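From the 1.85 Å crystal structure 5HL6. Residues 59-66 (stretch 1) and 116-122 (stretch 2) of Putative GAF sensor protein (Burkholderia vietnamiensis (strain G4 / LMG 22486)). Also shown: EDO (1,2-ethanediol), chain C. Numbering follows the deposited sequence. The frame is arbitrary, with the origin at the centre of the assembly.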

# COMPACT_ATOMS: atom_id res chain seq x y z
N LEU B 59 14.90 -5.59 1.30
CA LEU B 59 13.79 -5.64 0.36
C LEU B 59 13.61 -4.29 -0.31
O LEU B 59 13.89 -3.24 0.28
CB LEU B 59 12.47 -6.02 1.05
CG LEU B 59 12.38 -7.38 1.75
CD1 LEU B 59 10.95 -7.62 2.20
CD2 LEU B 59 12.85 -8.48 0.81
N ASN B 60 13.15 -4.31 -1.57
CA ASN B 60 12.82 -3.07 -2.26
C ASN B 60 11.41 -3.05 -2.85
O ASN B 60 11.00 -2.01 -3.37
CB ASN B 60 13.85 -2.76 -3.36
CG ASN B 60 13.79 -3.73 -4.52
OD1 ASN B 60 13.90 -4.94 -4.34
ND2 ASN B 60 13.62 -3.20 -5.72
N TRP B 61 10.66 -4.14 -2.76
CA TRP B 61 9.28 -4.16 -3.21
C TRP B 61 8.59 -5.34 -2.56
O TRP B 61 9.20 -6.39 -2.38
CB TRP B 61 9.20 -4.30 -4.74
CG TRP B 61 7.99 -3.64 -5.37
CD1 TRP B 61 7.90 -2.35 -5.81
CD2 TRP B 61 6.71 -4.25 -5.65
NE1 TRP B 61 6.66 -2.12 -6.35
CE2 TRP B 61 5.91 -3.26 -6.26
CE3 TRP B 61 6.18 -5.53 -5.45
CZ2 TRP B 61 4.61 -3.52 -6.68
CZ3 TRP B 61 4.87 -5.78 -5.86
CH2 TRP B 61 4.10 -4.78 -6.46
N ALA B 62 7.31 -5.15 -2.21
CA ALA B 62 6.51 -6.26 -1.69
C ALA B 62 5.04 -5.89 -1.82
O ALA B 62 4.60 -4.88 -1.26
CB ALA B 62 6.89 -6.56 -0.24
N GLY B 63 4.29 -6.70 -2.56
CA GLY B 63 2.89 -6.37 -2.78
C GLY B 63 2.20 -7.39 -3.67
O GLY B 63 2.78 -8.40 -4.08
N PHE B 64 0.94 -7.07 -3.98
CA PHE B 64 0.02 -7.96 -4.68
C PHE B 64 -0.21 -7.51 -6.12
O PHE B 64 -0.26 -6.31 -6.41
CB PHE B 64 -1.34 -7.97 -3.98
CG PHE B 64 -1.31 -8.58 -2.61
CD1 PHE B 64 -1.50 -9.94 -2.44
CD2 PHE B 64 -1.13 -7.78 -1.49
CE1 PHE B 64 -1.49 -10.52 -1.18
CE2 PHE B 64 -1.13 -8.34 -0.22
CZ PHE B 64 -1.30 -9.72 -0.07
N TYR B 65 -0.40 -8.48 -7.01
CA TYR B 65 -1.12 -8.27 -8.26
C TYR B 65 -2.36 -9.15 -8.21
O TYR B 65 -2.27 -10.32 -7.82
CB TYR B 65 -0.29 -8.60 -9.52
CG TYR B 65 0.89 -7.68 -9.76
CD1 TYR B 65 0.82 -6.67 -10.70
CD2 TYR B 65 2.07 -7.85 -9.05
CE1 TYR B 65 1.90 -5.83 -10.92
CE2 TYR B 65 3.15 -7.02 -9.26
CZ TYR B 65 3.07 -6.00 -10.19
OH TYR B 65 4.15 -5.18 -10.38
N PHE B 66 -3.51 -8.59 -8.55
CA PHE B 66 -4.76 -9.33 -8.50
C PHE B 66 -5.24 -9.63 -9.91
O PHE B 66 -5.24 -8.76 -10.79
CB PHE B 66 -5.82 -8.55 -7.71
CG PHE B 66 -5.54 -8.52 -6.23
CD1 PHE B 66 -5.52 -9.70 -5.50
CD2 PHE B 66 -5.28 -7.33 -5.57
CE1 PHE B 66 -5.25 -9.70 -4.14
CE2 PHE B 66 -5.02 -7.32 -4.20
CZ PHE B 66 -5.00 -8.51 -3.49
N ALA B 116 11.13 -6.53 -16.62
CA ALA B 116 10.25 -5.83 -15.68
C ALA B 116 10.43 -6.40 -14.27
O ALA B 116 11.03 -7.47 -14.11
CB ALA B 116 8.80 -5.92 -16.17
N CYS B 117 9.95 -5.72 -13.22
CA CYS B 117 9.30 -4.41 -13.24
C CYS B 117 10.11 -3.38 -12.46
O CYS B 117 10.56 -2.38 -13.02
CB CYS B 117 7.90 -4.50 -12.62
SG CYS B 117 6.82 -5.75 -13.33
N ASP B 118 10.27 -3.63 -11.16
CA ASP B 118 11.14 -2.82 -10.32
C ASP B 118 12.58 -2.94 -10.83
O ASP B 118 13.18 -4.01 -10.74
CB ASP B 118 11.04 -3.25 -8.86
N ALA B 119 13.12 -1.85 -11.37
CA ALA B 119 14.40 -1.91 -12.06
C ALA B 119 15.52 -2.34 -11.11
O ALA B 119 16.37 -3.17 -11.48
CB ALA B 119 14.73 -0.56 -12.69
N ALA B 120 15.53 -1.80 -9.89
CA ALA B 120 16.59 -2.10 -8.94
C ALA B 120 16.53 -3.52 -8.40
O ALA B 120 17.37 -3.87 -7.55
CB ALA B 120 16.53 -1.11 -7.77
N SER B 121 15.60 -4.35 -8.85
CA SER B 121 15.45 -5.69 -8.30
C SER B 121 16.52 -6.61 -8.87
O SER B 121 16.75 -6.65 -10.08
CB SER B 121 14.05 -6.24 -8.59
N GLU B 122 17.18 -7.35 -7.98
CA GLU B 122 18.17 -8.34 -8.36
C GLU B 122 17.72 -9.77 -8.08
O GLU B 122 18.11 -10.68 -8.81
CB GLU B 122 19.49 -8.08 -7.61
CG GLU B 122 20.73 -8.65 -8.29
CD GLU B 122 21.25 -7.77 -9.41
OE1 GLU B 122 21.07 -6.53 -9.35
OE2 GLU B 122 21.84 -8.32 -10.37
C1 EDO C . 12.64 -2.99 3.46
O1 EDO C . 13.69 -3.97 3.63
C2 EDO C . 12.41 -2.23 4.76
O2 EDO C . 12.15 -3.17 5.81

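The contact between the two stretches is small, 196 Å² summed over both sides, and rests on van der Waals packing: no hydrogen bond joins them among the modelled atoms. That negative has limits, because Asp118 lacks CG, OD1 and OD2, and Ser121 lacks OG.

Asn60 contributes the largest share, with 60 Å² covered. Its CA-to-CB bond points toward stretch 2, and a chi1 of 69° (p) carries the side chain to a type I beta turn running from Asp118 to Ser121. The turn is closed by a backbone hydrogen bond from Ser121 N to Asp118 O, 3.1 Å long. The CB atoms of Asp118 and Ser121 both lie near the same amide group. Since the amide is probably turned over in the model, its individual atoms cannot support an argument about polarity; the packing of the group against the turn is the safer inference.

Trp61 also directs its CA-to-CB bond toward stretch 2, with chi1 at -150° (t) and chi2 at 90°. Its contact is marginal: CD1 lies 4.5 Å from Asp118 CB, which approaches the ring obliquely. Its NE1 is hydrogen-bonded elsewhere in the structure.

Along strand 61-66, Tyr65 reaches a different part of stretch 2. With chi1 at -67° (m) and chi2 at -101°, its ring carries OH to 4.0 Å from Cys117 SG, while the hydroxyl is hydrogen-bonded elsewhere in the structure. Cys117 meets it with chi1 at -54° (m). A cis peptide bond precedes this cysteine, and its poor order, shared by Asp118, calls for caution over fine distances.

Ala119, at the turn's exposed corner, points its CA-to-CB bond away and makes no contact with stretch 1. Apart from this interface, Leu59 N donates a 3.1 Å hydrogen bond to O1 of 1,2-ethanediol, probably from the crystallisation liquor.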